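Local coordinates for uncharacterized protein (Porphyromonas gingivalis, PDB 1ZBS), which is of unknown function but probably phosphorylates N-acetylglucosamine with ATP, as a putative sugar kinase of the ASKHA (acetate and sugar kinase, Hsc70, actin) superfamily, at residues I31-Q35 against A68-K74; R103-G107 against L238-G242; G119-C123 against N133-L137. All coordinates share one frame; numbering follows the deposited sequence.

Contact 1 of 3, residues I31-Q35 against A68-K74; sequences INPFQ and AGCTPAK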
# COMPACT_ATOMS: atom_id res chain seq x y z
N ILE A 31 22.50 -2.96 4.43
CA ILE A 31 23.01 -4.32 4.53
C ILE A 31 21.88 -5.36 4.56
O ILE A 31 21.37 -5.70 5.63
CB ILE A 31 23.92 -4.49 5.77
CG1 ILE A 31 25.02 -3.42 5.76
CG2 ILE A 31 24.56 -5.87 5.76
CD1 ILE A 31 25.97 -3.48 6.95
N ASN A 32 21.50 -5.85 3.39
CA ASN A 32 20.44 -6.84 3.25
C ASN A 32 20.72 -7.67 2.00
O ASN A 32 20.63 -7.17 0.87
CB ASN A 32 19.08 -6.16 3.14
CG ASN A 32 17.94 -7.14 2.95
OD1 ASN A 32 18.15 -8.35 2.84
ND2 ASN A 32 16.71 -6.63 2.92
N PRO A 33 21.05 -8.96 2.17
CA PRO A 33 21.36 -9.91 1.10
C PRO A 33 20.26 -10.18 0.06
O PRO A 33 20.56 -10.56 -1.07
CB PRO A 33 21.75 -11.17 1.86
CG PRO A 33 20.88 -11.09 3.07
CD PRO A 33 21.04 -9.64 3.48
N PHE A 34 19.00 -9.98 0.45
CA PHE A 34 17.89 -10.22 -0.47
C PHE A 34 17.52 -8.97 -1.25
O PHE A 34 17.07 -9.04 -2.39
CB PHE A 34 16.65 -10.70 0.29
CG PHE A 34 15.54 -11.18 -0.60
CD1 PHE A 34 14.21 -10.87 -0.32
CD2 PHE A 34 15.82 -11.97 -1.71
CE1 PHE A 34 13.17 -11.34 -1.14
CE2 PHE A 34 14.80 -12.45 -2.53
CZ PHE A 34 13.47 -12.13 -2.24
N GLN A 35 17.72 -7.82 -0.61
CA GLN A 35 17.39 -6.54 -1.22
C GLN A 35 18.57 -6.00 -2.03
O GLN A 35 18.37 -5.37 -3.07
CB GLN A 35 17.01 -5.55 -0.12
CG GLN A 35 15.99 -4.50 -0.53
CD GLN A 35 15.10 -4.09 0.63
OE1 GLN A 35 14.32 -4.89 1.15
NE2 GLN A 35 15.22 -2.83 1.05
N ALA A 68 17.05 -8.56 8.40
CA ALA A 68 15.89 -8.90 7.57
C ALA A 68 16.37 -9.11 6.14
O ALA A 68 17.08 -8.28 5.59
CB ALA A 68 14.85 -7.79 7.63
N GLY A 69 15.98 -10.23 5.54
CA GLY A 69 16.38 -10.53 4.17
C GLY A 69 17.43 -11.62 4.15
O GLY A 69 17.80 -12.13 3.09
N CYS A 70 17.91 -11.98 5.33
CA CYS A 70 18.92 -13.02 5.42
C CYS A 70 18.29 -14.40 5.30
O CYS A 70 18.47 -15.28 6.14
CB CYS A 70 19.69 -12.88 6.73
SG CYS A 70 20.80 -11.46 6.71
N THR A 71 17.52 -14.56 4.23
CA THR A 71 16.85 -15.82 3.94
C THR A 71 17.89 -16.94 3.90
O THR A 71 19.06 -16.70 3.60
CB THR A 71 16.13 -15.75 2.59
OG1 THR A 71 15.96 -17.07 2.06
CG2 THR A 71 16.93 -14.91 1.61
N PRO A 72 17.47 -18.17 4.22
CA PRO A 72 18.40 -19.30 4.20
C PRO A 72 18.95 -19.59 2.81
O PRO A 72 19.71 -20.55 2.62
CB PRO A 72 17.54 -20.45 4.75
CG PRO A 72 16.16 -20.08 4.30
CD PRO A 72 16.11 -18.60 4.60
N ALA A 73 18.58 -18.76 1.84
CA ALA A 73 19.03 -18.92 0.47
C ALA A 73 20.05 -17.86 0.09
O ALA A 73 21.00 -18.13 -0.64
CB ALA A 73 17.84 -18.85 -0.48
N LYS A 74 19.86 -16.64 0.59
CA LYS A 74 20.78 -15.56 0.30
C LYS A 74 21.71 -15.22 1.46
O LYS A 74 22.53 -14.30 1.35
CB LYS A 74 20.02 -14.32 -0.16
CG LYS A 74 19.66 -14.35 -1.64
CD LYS A 74 19.26 -12.98 -2.15
CE LYS A 74 19.09 -12.96 -3.67
NZ LYS A 74 20.35 -13.29 -4.39
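The pyrrolidine ring of Pro33 lies across the backbone of Gly69 and Cys70, its CG 3.6 Å from Cys70 CA. Cys70 SG lies against the CG and CD of the same ring, 3.7 Å from Pro33 CG, because the sulfur stands anti to its own carbonyl carbon (chi1 -72°). Two successive side chains converge on one carbonyl: Pro33 CG and Phe34 CB both lie 3.3 Å from Gly69 O. Asn32 carries its amide across to Gly69, where Asn32 OD1 comes within 3.1 Å of Gly69 CA, close over the glycine backbone. That amide oxygen is spent within its own segment: it accepts from Phe34 N at 3.0 Å in an Asx turn, the N-H coming from above the carbonyl plane, 49° out of it. Both segments are loops that leave strands of one five-stranded sheet, strand 21-29 and strand 62-67, and lead into helices 38-53 and 75-85; this is the N-terminal of the two like-ordered sheets of the ASKHA fold. Lys74 joins in with its aliphatic chain. Lys74 CD lies 3.0 Å from Pro33 O and 3.6 Å from Phe34 CD2, at the edge of the ring and in its plane, the two side chains crossing at about a right angle. Phe34 in turn packs on Arg188 of the second subunit.

Contact 2 of 3, residues R103-G107 against L238-G242; sequences RALCG and LHFIG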
# COMPACT_ATOMS: atom_id res chain seq x y z
N ARG A 103 16.18 -14.80 20.16
CA ARG A 103 17.32 -15.17 21.00
C ARG A 103 17.59 -14.12 22.06
O ARG A 103 17.99 -14.44 23.18
CB ARG A 103 18.57 -15.37 20.14
CG ARG A 103 18.61 -16.72 19.45
CD ARG A 103 19.86 -16.86 18.60
NE ARG A 103 19.98 -18.20 18.05
CZ ARG A 103 20.91 -18.57 17.17
NH1 ARG A 103 20.95 -19.82 16.73
NH2 ARG A 103 21.80 -17.69 16.73
N ALA A 104 17.36 -12.86 21.71
CA ALA A 104 17.59 -11.76 22.65
C ALA A 104 16.50 -11.66 23.70
O ALA A 104 16.79 -11.37 24.86
CB ALA A 104 17.71 -10.45 21.88
N LEU A 105 15.25 -11.91 23.31
CA LEU A 105 14.12 -11.81 24.23
C LEU A 105 13.79 -13.10 24.97
O LEU A 105 13.46 -13.08 26.16
CB LEU A 105 12.87 -11.36 23.47
CG LEU A 105 12.90 -9.98 22.81
CD1 LEU A 105 11.67 -9.79 21.93
CD2 LEU A 105 12.97 -8.92 23.88
N CYS A 106 13.87 -14.21 24.26
CA CYS A 106 13.55 -15.50 24.85
C CYS A 106 14.75 -16.18 25.47
O CYS A 106 14.61 -16.94 26.44
CB CYS A 106 12.94 -16.40 23.78
SG CYS A 106 11.41 -15.74 23.12
N GLY A 107 15.93 -15.91 24.92
CA GLY A 107 17.14 -16.50 25.44
C GLY A 107 17.30 -17.95 25.02
O GLY A 107 17.87 -18.25 23.97
N LEU A 238 4.10 -12.62 25.55
CA LEU A 238 4.56 -11.93 24.34
C LEU A 238 5.80 -11.06 24.55
O LEU A 238 5.81 -10.17 25.39
CB LEU A 238 3.44 -11.06 23.77
CG LEU A 238 2.38 -11.70 22.87
CD1 LEU A 238 2.00 -13.07 23.38
CD2 LEU A 238 1.16 -10.78 22.80
N HIS A 239 6.84 -11.34 23.77
CA HIS A 239 8.07 -10.57 23.85
C HIS A 239 8.17 -9.71 22.61
O HIS A 239 7.95 -10.19 21.49
CB HIS A 239 9.27 -11.51 23.95
CG HIS A 239 9.36 -12.22 25.27
ND1 HIS A 239 9.71 -11.56 26.44
CD2 HIS A 239 9.13 -13.50 25.62
CE1 HIS A 239 9.68 -12.41 27.44
NE2 HIS A 239 9.33 -13.60 26.98
N PHE A 240 8.49 -8.43 22.78
CA PHE A 240 8.57 -7.51 21.64
C PHE A 240 9.87 -6.77 21.52
O PHE A 240 10.55 -6.48 22.51
CB PHE A 240 7.45 -6.46 21.72
CG PHE A 240 6.08 -7.01 21.45
CD1 PHE A 240 5.50 -6.86 20.19
CD2 PHE A 240 5.36 -7.63 22.46
CE1 PHE A 240 4.21 -7.33 19.93
CE2 PHE A 240 4.07 -8.11 22.22
CZ PHE A 240 3.49 -7.95 20.96
N ILE A 241 10.20 -6.43 20.28
CA ILE A 241 11.41 -5.67 20.02
C ILE A 241 11.08 -4.60 18.98
O ILE A 241 10.13 -4.75 18.22
CB ILE A 241 12.54 -6.61 19.53
CG1 ILE A 241 13.87 -6.13 20.08
CG2 ILE A 241 12.56 -6.69 18.02
CD1 ILE A 241 14.04 -6.45 21.57
N GLY A 242 11.83 -3.51 18.97
CA GLY A 242 11.57 -2.48 17.98
C GLY A 242 11.22 -1.09 18.48
O GLY A 242 10.69 -0.91 19.57
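Leu105 enters the contact from the last part of helix 97-105 and meets strand 238-241 with every carbon of its side chain. Its CB lies 3.6 Å from His239 CB, and the two side chains then slide past each other, the leucine running along the strand toward Ile241, the imidazole the opposite way. At the branch point, Leu105 CG is 3.9 Å from Ile241 CD1. Both methyls lie near Phe240 O. Leu105 CD1 drops onto the backbone, 3.5 Å from Phe240 O, and also touches His239 CB, whereas Leu105 CD2 additionally reaches the tip of Ile241, 3.5 Å from Ile241 CD1. With CG anti to its carbonyl carbon (chi1 -63°), the leucine fork reaches between His239 and Ile241, the alternate strand residues whose side chains face the helix; Phe240, between them, offers its carbonyl here and directs its ring to the other side.

The imidazole of His239 has Leu105 O 4.0 Å above its plane, over the centre of one face. Cys106 SG approaches the same ring obliquely, 4.1 Å from His239 CD2. No hydrogen bond joins the two segments; His239 ND1 instead pairs with Ser265 OG on the adjoining strand 263-267.

Helix 97-105 is thus packed on the second five-stranded sheet through Leu105 against His239 CB and Ile241. Strand 238-241 runs between 111-116 and 263-267 in that sheet, with helix 97-105 on its His239 and Ile241 side and helices 210-229 and 249-258 against Phe240 on the other.

Contact 3 of 3, residues G119-C123 against N133-L137; sequences GSNSC and NVSPL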
# COMPACT_ATOMS: atom_id res chain seq x y z
N GLY A 119 8.77 -2.32 9.92
CA GLY A 119 7.89 -3.39 9.50
C GLY A 119 7.56 -4.24 10.72
O GLY A 119 8.14 -4.03 11.78
N SER A 120 6.62 -5.18 10.59
CA SER A 120 6.23 -6.04 11.72
C SER A 120 6.63 -7.47 11.41
O SER A 120 6.83 -7.82 10.26
CB SER A 120 4.71 -6.06 11.93
OG SER A 120 4.16 -4.76 11.89
N ASN A 121 6.70 -8.29 12.45
CA ASN A 121 7.04 -9.68 12.27
C ASN A 121 6.73 -10.48 13.55
O ASN A 121 6.56 -9.90 14.62
CB ASN A 121 8.53 -9.79 11.91
CG ASN A 121 8.83 -11.03 11.10
OD1 ASN A 121 9.89 -11.13 10.46
ND2 ASN A 121 7.90 -11.98 11.11
N SER A 122 6.62 -11.80 13.44
CA SER A 122 6.37 -12.64 14.60
C SER A 122 6.85 -14.05 14.34
O SER A 122 7.05 -14.44 13.19
CB SER A 122 4.88 -12.66 14.99
OG SER A 122 4.09 -13.36 14.05
N CYS A 123 7.05 -14.81 15.41
CA CYS A 123 7.49 -16.19 15.30
C CYS A 123 7.27 -16.93 16.61
O CYS A 123 7.23 -16.33 17.69
CB CYS A 123 8.98 -16.26 14.97
SG CYS A 123 10.04 -15.83 16.38
N ASN A 133 6.36 -19.20 11.74
CA ASN A 133 6.49 -17.79 11.39
C ASN A 133 5.37 -17.32 10.45
O ASN A 133 5.09 -17.97 9.45
CB ASN A 133 7.83 -17.55 10.68
CG ASN A 133 8.22 -16.08 10.63
OD1 ASN A 133 7.43 -15.23 10.21
ND2 ASN A 133 9.44 -15.79 11.05
N VAL A 134 4.73 -16.20 10.77
CA VAL A 134 3.68 -15.68 9.91
C VAL A 134 4.33 -14.62 9.02
O VAL A 134 4.80 -13.60 9.53
CB VAL A 134 2.54 -15.06 10.75
CG1 VAL A 134 1.51 -14.40 9.85
CG2 VAL A 134 1.89 -16.13 11.61
N SER A 135 4.40 -14.87 7.71
CA SER A 135 5.02 -13.88 6.81
C SER A 135 4.32 -12.55 7.04
O SER A 135 3.09 -12.48 7.02
CB SER A 135 4.84 -14.26 5.34
OG SER A 135 5.35 -15.55 5.05
N PRO A 136 5.10 -11.47 7.27
CA PRO A 136 4.55 -10.13 7.51
C PRO A 136 3.81 -9.55 6.30
O PRO A 136 2.87 -8.76 6.46
CB PRO A 136 5.78 -9.33 7.92
CG PRO A 136 6.89 -10.00 7.19
CD PRO A 136 6.57 -11.47 7.34
N LEU A 137 4.23 -9.93 5.10
CA LEU A 137 3.56 -9.46 3.90
C LEU A 137 3.85 -8.02 3.47
O LEU A 137 3.35 -7.58 2.44
CB LEU A 137 2.04 -9.67 4.04
CG LEU A 137 1.44 -10.96 3.46
CD1 LEU A 137 2.40 -12.11 3.63
CD2 LEU A 137 0.10 -11.24 4.09
O HOH W 1 4.02 -11.56 11.16
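A sparse, partly water-mediated antiparallel contact joins strand 120-125 to the chain leaving strand 130-133, at one margin of the second five-stranded sheet of this ASKHA-type fold. The segments run 170° apart. Asn133 lies beside Cys123; the chain then bows away from the strand at Val134 and Ser135 and returns to it at Pro136. Asn121 ND2 gives a weak hydrogen bond to Asn133 OD1 at 3.4 Å, the two amide planes turned 58° from each other. With its CG anti to the backbone N (chi1 -164°), Asn133 brings its amide up to Asn121 and Ser122 O, and the two asparagine side chains meet at about a right angle; Met98 of helix 97-105 packs against both. Where the chain comes back, Pro136 CB presses against Ser120 O at 3.0 Å. Pro136 O takes a hydrogen bond from Lys160 of the second subunit, which puts this turn at the dimer interface. The hydroxyl of Ser122 has its main partner in Tyr231 OH, and OG also bonds to Asn227 O of helix 210-229. One water sits between Ser122 and Val134: it donates to Val134 O at 2.7 Å and, more weakly, to Ser122 OG at 3.4 Å.

From the N terminus, the chain builds strands 2-7, 11-18 and 21-29. Contact 1 opens in the loop after strand 21-29 and closes, past helix 38-53, in the loop after strand 62-67, joining two loops of the first sheet. The chain then passes helix 75-85 and strand 91-95 to helix 97-105, where contact 2 opens for 130 residues. Contact 3 is nested inside that span, closing a nine-residue connection at the margin of the second sheet. A largely helical region leads on to strand 238-241, which contact 2 ties to helix 97-105. Contact 1 is in series with both others, and none cross. Contacts 2 and 3 reach the same sheet, their centres about 14 Å apart.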